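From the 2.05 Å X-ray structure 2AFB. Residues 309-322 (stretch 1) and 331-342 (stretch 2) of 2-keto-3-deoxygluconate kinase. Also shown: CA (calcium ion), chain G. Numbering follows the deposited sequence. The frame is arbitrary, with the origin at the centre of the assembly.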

# COMPACT_ATOMS: atom_id res chain seq x y z
N GLN A 309 -39.38 -19.35 10.29
CA GLN A 309 -38.86 -18.22 11.05
C GLN A 309 -37.33 -18.26 11.07
O GLN A 309 -36.66 -17.23 10.83
CB GLN A 309 -39.45 -18.14 12.47
CG GLN A 309 -39.22 -16.79 13.16
CD GLN A 309 -39.83 -15.58 12.39
OE1 GLN A 309 -40.98 -15.63 11.95
NE2 GLN A 309 -39.04 -14.51 12.22
N LYS A 310 -36.76 -19.44 11.30
CA LYS A 310 -35.32 -19.55 11.34
C LYS A 310 -34.70 -19.27 10.00
O LYS A 310 -33.62 -18.70 9.92
CB LYS A 310 -34.85 -20.92 11.90
CG LYS A 310 -33.35 -21.13 11.70
CD LYS A 310 -32.85 -22.41 12.28
CE LYS A 310 -31.43 -22.27 12.88
NZ LYS A 310 -30.37 -22.51 11.95
N LYS A 311 -35.38 -19.63 8.92
CA LYS A 311 -34.89 -19.26 7.60
C LYS A 311 -34.75 -17.74 7.46
O LYS A 311 -33.83 -17.27 6.81
CB LYS A 311 -35.85 -19.68 6.49
CG LYS A 311 -35.72 -21.09 6.06
CD LYS A 311 -36.62 -21.39 4.87
CE LYS A 311 -36.99 -22.87 4.86
NZ LYS A 311 -37.33 -23.30 3.50
N ALA A 312 -35.71 -17.00 8.00
CA ALA A 312 -35.69 -15.56 7.89
C ALA A 312 -34.59 -14.98 8.76
O ALA A 312 -33.85 -14.13 8.29
CB ALA A 312 -37.03 -14.93 8.28
N GLU A 313 -34.45 -15.46 9.99
CA GLU A 313 -33.47 -14.87 10.90
C GLU A 313 -32.06 -15.17 10.42
O GLU A 313 -31.21 -14.27 10.40
CB GLU A 313 -33.62 -15.37 12.34
CG GLU A 313 -34.91 -15.02 13.03
CD GLU A 313 -35.23 -13.51 13.15
OE1 GLU A 313 -34.36 -12.62 12.89
OE2 GLU A 313 -36.39 -13.24 13.53
N PHE A 314 -31.82 -16.42 10.03
CA PHE A 314 -30.51 -16.86 9.55
C PHE A 314 -30.12 -16.07 8.30
O PHE A 314 -29.00 -15.55 8.18
CB PHE A 314 -30.54 -18.35 9.23
CG PHE A 314 -29.20 -18.92 8.86
CD1 PHE A 314 -28.37 -19.47 9.85
CD2 PHE A 314 -28.80 -18.97 7.53
CE1 PHE A 314 -27.16 -20.00 9.51
CE2 PHE A 314 -27.58 -19.50 7.20
CZ PHE A 314 -26.77 -20.03 8.18
N ALA A 315 -31.03 -15.99 7.33
CA ALA A 315 -30.71 -15.26 6.10
C ALA A 315 -30.57 -13.74 6.29
O ALA A 315 -29.74 -13.12 5.66
CB ALA A 315 -31.72 -15.56 5.03
N ALA A 316 -31.41 -13.13 7.12
CA ALA A 316 -31.17 -11.72 7.52
C ALA A 316 -29.79 -11.54 8.18
O ALA A 316 -29.02 -10.66 7.82
CB ALA A 316 -32.30 -11.23 8.46
N ALA A 317 -29.48 -12.39 9.15
CA ALA A 317 -28.17 -12.33 9.81
C ALA A 317 -26.97 -12.39 8.84
O ALA A 317 -26.04 -11.57 8.91
CB ALA A 317 -28.08 -13.41 10.85
N ALA A 318 -27.03 -13.33 7.93
CA ALA A 318 -25.97 -13.59 6.94
C ALA A 318 -25.76 -12.45 5.98
O ALA A 318 -24.63 -12.09 5.70
CB ALA A 318 -26.25 -14.87 6.15
N SER A 319 -26.84 -11.91 5.49
CA SER A 319 -26.81 -10.85 4.54
C SER A 319 -26.50 -9.51 5.22
O SER A 319 -25.81 -8.71 4.64
CB SER A 319 -28.11 -10.82 3.69
OG SER A 319 -29.26 -10.62 4.49
N CYS A 320 -26.94 -9.31 6.45
CA CYS A 320 -26.41 -8.22 7.28
C CYS A 320 -24.88 -8.26 7.40
O CYS A 320 -24.19 -7.27 7.17
CB CYS A 320 -27.03 -8.26 8.68
SG CYS A 320 -26.29 -7.10 9.89
N LEU A 321 -24.36 -9.42 7.76
CA LEU A 321 -22.91 -9.60 7.91
C LEU A 321 -22.15 -9.37 6.62
O LEU A 321 -21.07 -8.77 6.65
CB LEU A 321 -22.58 -10.97 8.51
CG LEU A 321 -22.94 -11.16 10.00
CD1 LEU A 321 -22.94 -12.62 10.39
CD2 LEU A 321 -21.98 -10.42 10.92
N LYS A 322 -22.69 -9.77 5.48
CA LYS A 322 -22.01 -9.50 4.22
C LYS A 322 -21.70 -7.99 4.11
O LYS A 322 -20.64 -7.62 3.64
CB LYS A 322 -22.85 -9.97 3.00
CG LYS A 322 -22.26 -9.65 1.61
CD LYS A 322 -20.78 -10.04 1.46
CE LYS A 322 -20.00 -9.21 0.44
NZ LYS A 322 -19.73 -7.75 0.72
CA CA G . -25.49 -24.80 14.42
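Stretch 2 (331-342) VLSIEEIEKLAS

Stretch 2 enters as an extended segment, with Val331 and Leu332 at beta-like backbone angles, and turns into a short helix, 334-341, that lies across the helix of stretch 1. The two axes approach to 8.3 Å and their N-to-C directions differ by 109°, so the helices cross steeply. Alanines stand at the closest approach: the CA atoms of Ala317 and Ala341 are 5.3 Å apart, and those of Ala318 and Ile337 5.4 Å, so that an alanine takes part in each pair. No hydrogen bond joins the stretches; the contact is essentially one of apolar packing.

The second helix begins at a classical capping box. Ser333, at the N-cap position with chi1 p, accepts through OG from the N atom of Glu336 (3.2 Å), while Ser333 N donates to Glu336 OE1, also at 3.2 Å. Serine suits this place because its short hydroxyl side chain can reach forward to a free amide in the first turn. Glu336, with chi1 m and chi2 t, carries its carboxylate to the reciprocal bond.

Ile337 is the centre of the packing. Its CA-to-CB bond points toward stretch 1, and its side chain, m at chi1 and t at chi2, fits as a knob into the hole formed by Phe314, Ala317, Ala318 and Leu321. The beta branch fills that hole in more than one direction: Ile337 CG2 lies over the face of the Phe314 ring, 3.6 Å from its centroid and only 14° off the normal, a CH-pi contact, whereas Ile337 CD1 reaches Ala318 CB at 3.8 Å. Ile337 CG2 also comes within 3.4 Å of Phe314 O. The ring itself starts sideways, but chi1 t and chi2 91° bring its end nearer to stretch 2, presenting a face to Ile337 and an edge to Ile334 CG2, 4.3 Å from Phe314 CE1.

One turn on, Ala341 sets its CB 3.8 Å from Ala317 CB and the same distance from Glu313 O. A methyl group fills this space while letting the backbones come close. Leu340, t at chi1 and p at chi2, extends CD2 to within 3.5 Å of Ala317 O and 3.7 Å of Leu321 CG. Leu321, with chi1 m and chi2 t, points toward stretch 2; its CD1 lies 3.9 Å from Ile337 CA, and its CB packs 3.9 Å from CD1 of Leu332. That leucine, m and t, also points toward stretch 1, so the segment before the helix adds to the apolar contact.

At the same edge of the ring, by CE1, lies Glu338, with chi1 m and chi2 t. Its CG lies 4.2 Å from Phe314 CE1 at the ring edge, while its carboxylate binds the calcium ion through both oxygens, OE1 at 2.6 Å and OE2 at 2.5 Å. Lys310 NZ comes only to 3.8 Å from Glu338 OE2.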

# COMPACT_ATOMS: atom_id res chain seq x y z
N VAL A 331 -17.24 -14.16 3.64
CA VAL A 331 -16.31 -15.01 4.37
C VAL A 331 -17.02 -15.18 5.70
O VAL A 331 -17.01 -14.26 6.52
CB VAL A 331 -14.93 -14.30 4.58
CG1 VAL A 331 -14.01 -15.09 5.43
CG2 VAL A 331 -14.29 -13.97 3.25
N LEU A 332 -17.72 -16.31 5.88
CA LEU A 332 -18.57 -16.52 7.03
C LEU A 332 -18.62 -18.00 7.34
O LEU A 332 -18.51 -18.83 6.43
CB LEU A 332 -19.99 -16.03 6.73
CG LEU A 332 -20.25 -14.53 6.87
CD1 LEU A 332 -21.73 -14.23 6.59
CD2 LEU A 332 -19.83 -14.01 8.21
N SER A 333 -18.72 -18.31 8.64
CA SER A 333 -19.06 -19.64 9.14
C SER A 333 -20.52 -19.69 9.60
O SER A 333 -21.11 -18.68 9.91
CB SER A 333 -18.18 -20.01 10.34
OG SER A 333 -18.51 -19.21 11.45
N ILE A 334 -21.07 -20.89 9.67
CA ILE A 334 -22.43 -21.10 10.18
C ILE A 334 -22.56 -20.51 11.60
O ILE A 334 -23.52 -19.78 11.91
CB ILE A 334 -22.78 -22.63 10.17
CG1 ILE A 334 -22.72 -23.15 8.74
CG2 ILE A 334 -24.21 -22.88 10.74
CD1 ILE A 334 -22.52 -24.66 8.67
N GLU A 335 -21.55 -20.77 12.43
CA GLU A 335 -21.56 -20.35 13.80
C GLU A 335 -21.69 -18.83 13.94
O GLU A 335 -22.41 -18.38 14.81
CB GLU A 335 -20.28 -20.82 14.49
CG GLU A 335 -20.13 -20.29 15.95
CD GLU A 335 -18.91 -20.89 16.77
OE1 GLU A 335 -18.06 -21.60 16.18
OE2 GLU A 335 -18.82 -20.64 18.02
N GLU A 336 -20.95 -18.08 13.13
CA GLU A 336 -20.94 -16.61 13.16
C GLU A 336 -22.31 -16.03 12.85
O GLU A 336 -22.80 -15.14 13.54
CB GLU A 336 -19.89 -16.05 12.15
CG GLU A 336 -18.46 -16.22 12.72
CD GLU A 336 -17.29 -15.95 11.68
OE1 GLU A 336 -17.55 -15.90 10.45
OE2 GLU A 336 -16.10 -15.84 12.14
N ILE A 337 -22.93 -16.56 11.80
CA ILE A 337 -24.29 -16.18 11.43
C ILE A 337 -25.29 -16.52 12.54
O ILE A 337 -26.11 -15.69 12.92
CB ILE A 337 -24.69 -16.89 10.11
CG1 ILE A 337 -23.70 -16.58 9.01
CG2 ILE A 337 -26.16 -16.55 9.72
CD1 ILE A 337 -23.91 -17.35 7.77
N GLU A 338 -25.26 -17.75 13.04
CA GLU A 338 -26.17 -18.13 14.11
C GLU A 338 -26.03 -17.26 15.33
O GLU A 338 -27.02 -16.94 15.98
CB GLU A 338 -25.95 -19.57 14.55
CG GLU A 338 -26.49 -20.59 13.57
CD GLU A 338 -26.20 -22.04 13.97
OE1 GLU A 338 -25.33 -22.28 14.87
OE2 GLU A 338 -26.87 -22.94 13.37
N LYS A 339 -24.79 -16.89 15.66
CA LYS A 339 -24.48 -16.05 16.81
C LYS A 339 -25.19 -14.68 16.71
O LYS A 339 -25.74 -14.15 17.68
CB LYS A 339 -22.96 -15.85 16.91
CG LYS A 339 -22.47 -15.03 18.13
CD LYS A 339 -22.84 -15.70 19.45
CE LYS A 339 -22.56 -14.79 20.65
NZ LYS A 339 -21.12 -14.43 20.70
N LEU A 340 -25.22 -14.12 15.51
CA LEU A 340 -25.91 -12.86 15.28
C LEU A 340 -27.42 -13.07 15.36
O LEU A 340 -28.09 -12.42 16.13
CB LEU A 340 -25.52 -12.27 13.92
CG LEU A 340 -26.21 -10.94 13.61
CD1 LEU A 340 -25.98 -9.92 14.68
CD2 LEU A 340 -25.74 -10.47 12.27
N ALA A 341 -27.94 -14.00 14.57
CA ALA A 341 -29.35 -14.34 14.56
C ALA A 341 -29.86 -14.60 15.97
O ALA A 341 -30.94 -14.17 16.31
CB ALA A 341 -29.63 -15.55 13.62
N SER A 342 -29.06 -15.21 16.83
CA SER A 342 -29.52 -15.54 18.16
C SER A 342 -29.65 -14.34 19.12
O SER A 342 -30.09 -14.53 20.23
CB SER A 342 -28.62 -16.62 18.78
OG SER A 342 -27.48 -16.06 19.45
O HOH W 1 -25.25 -26.40 16.79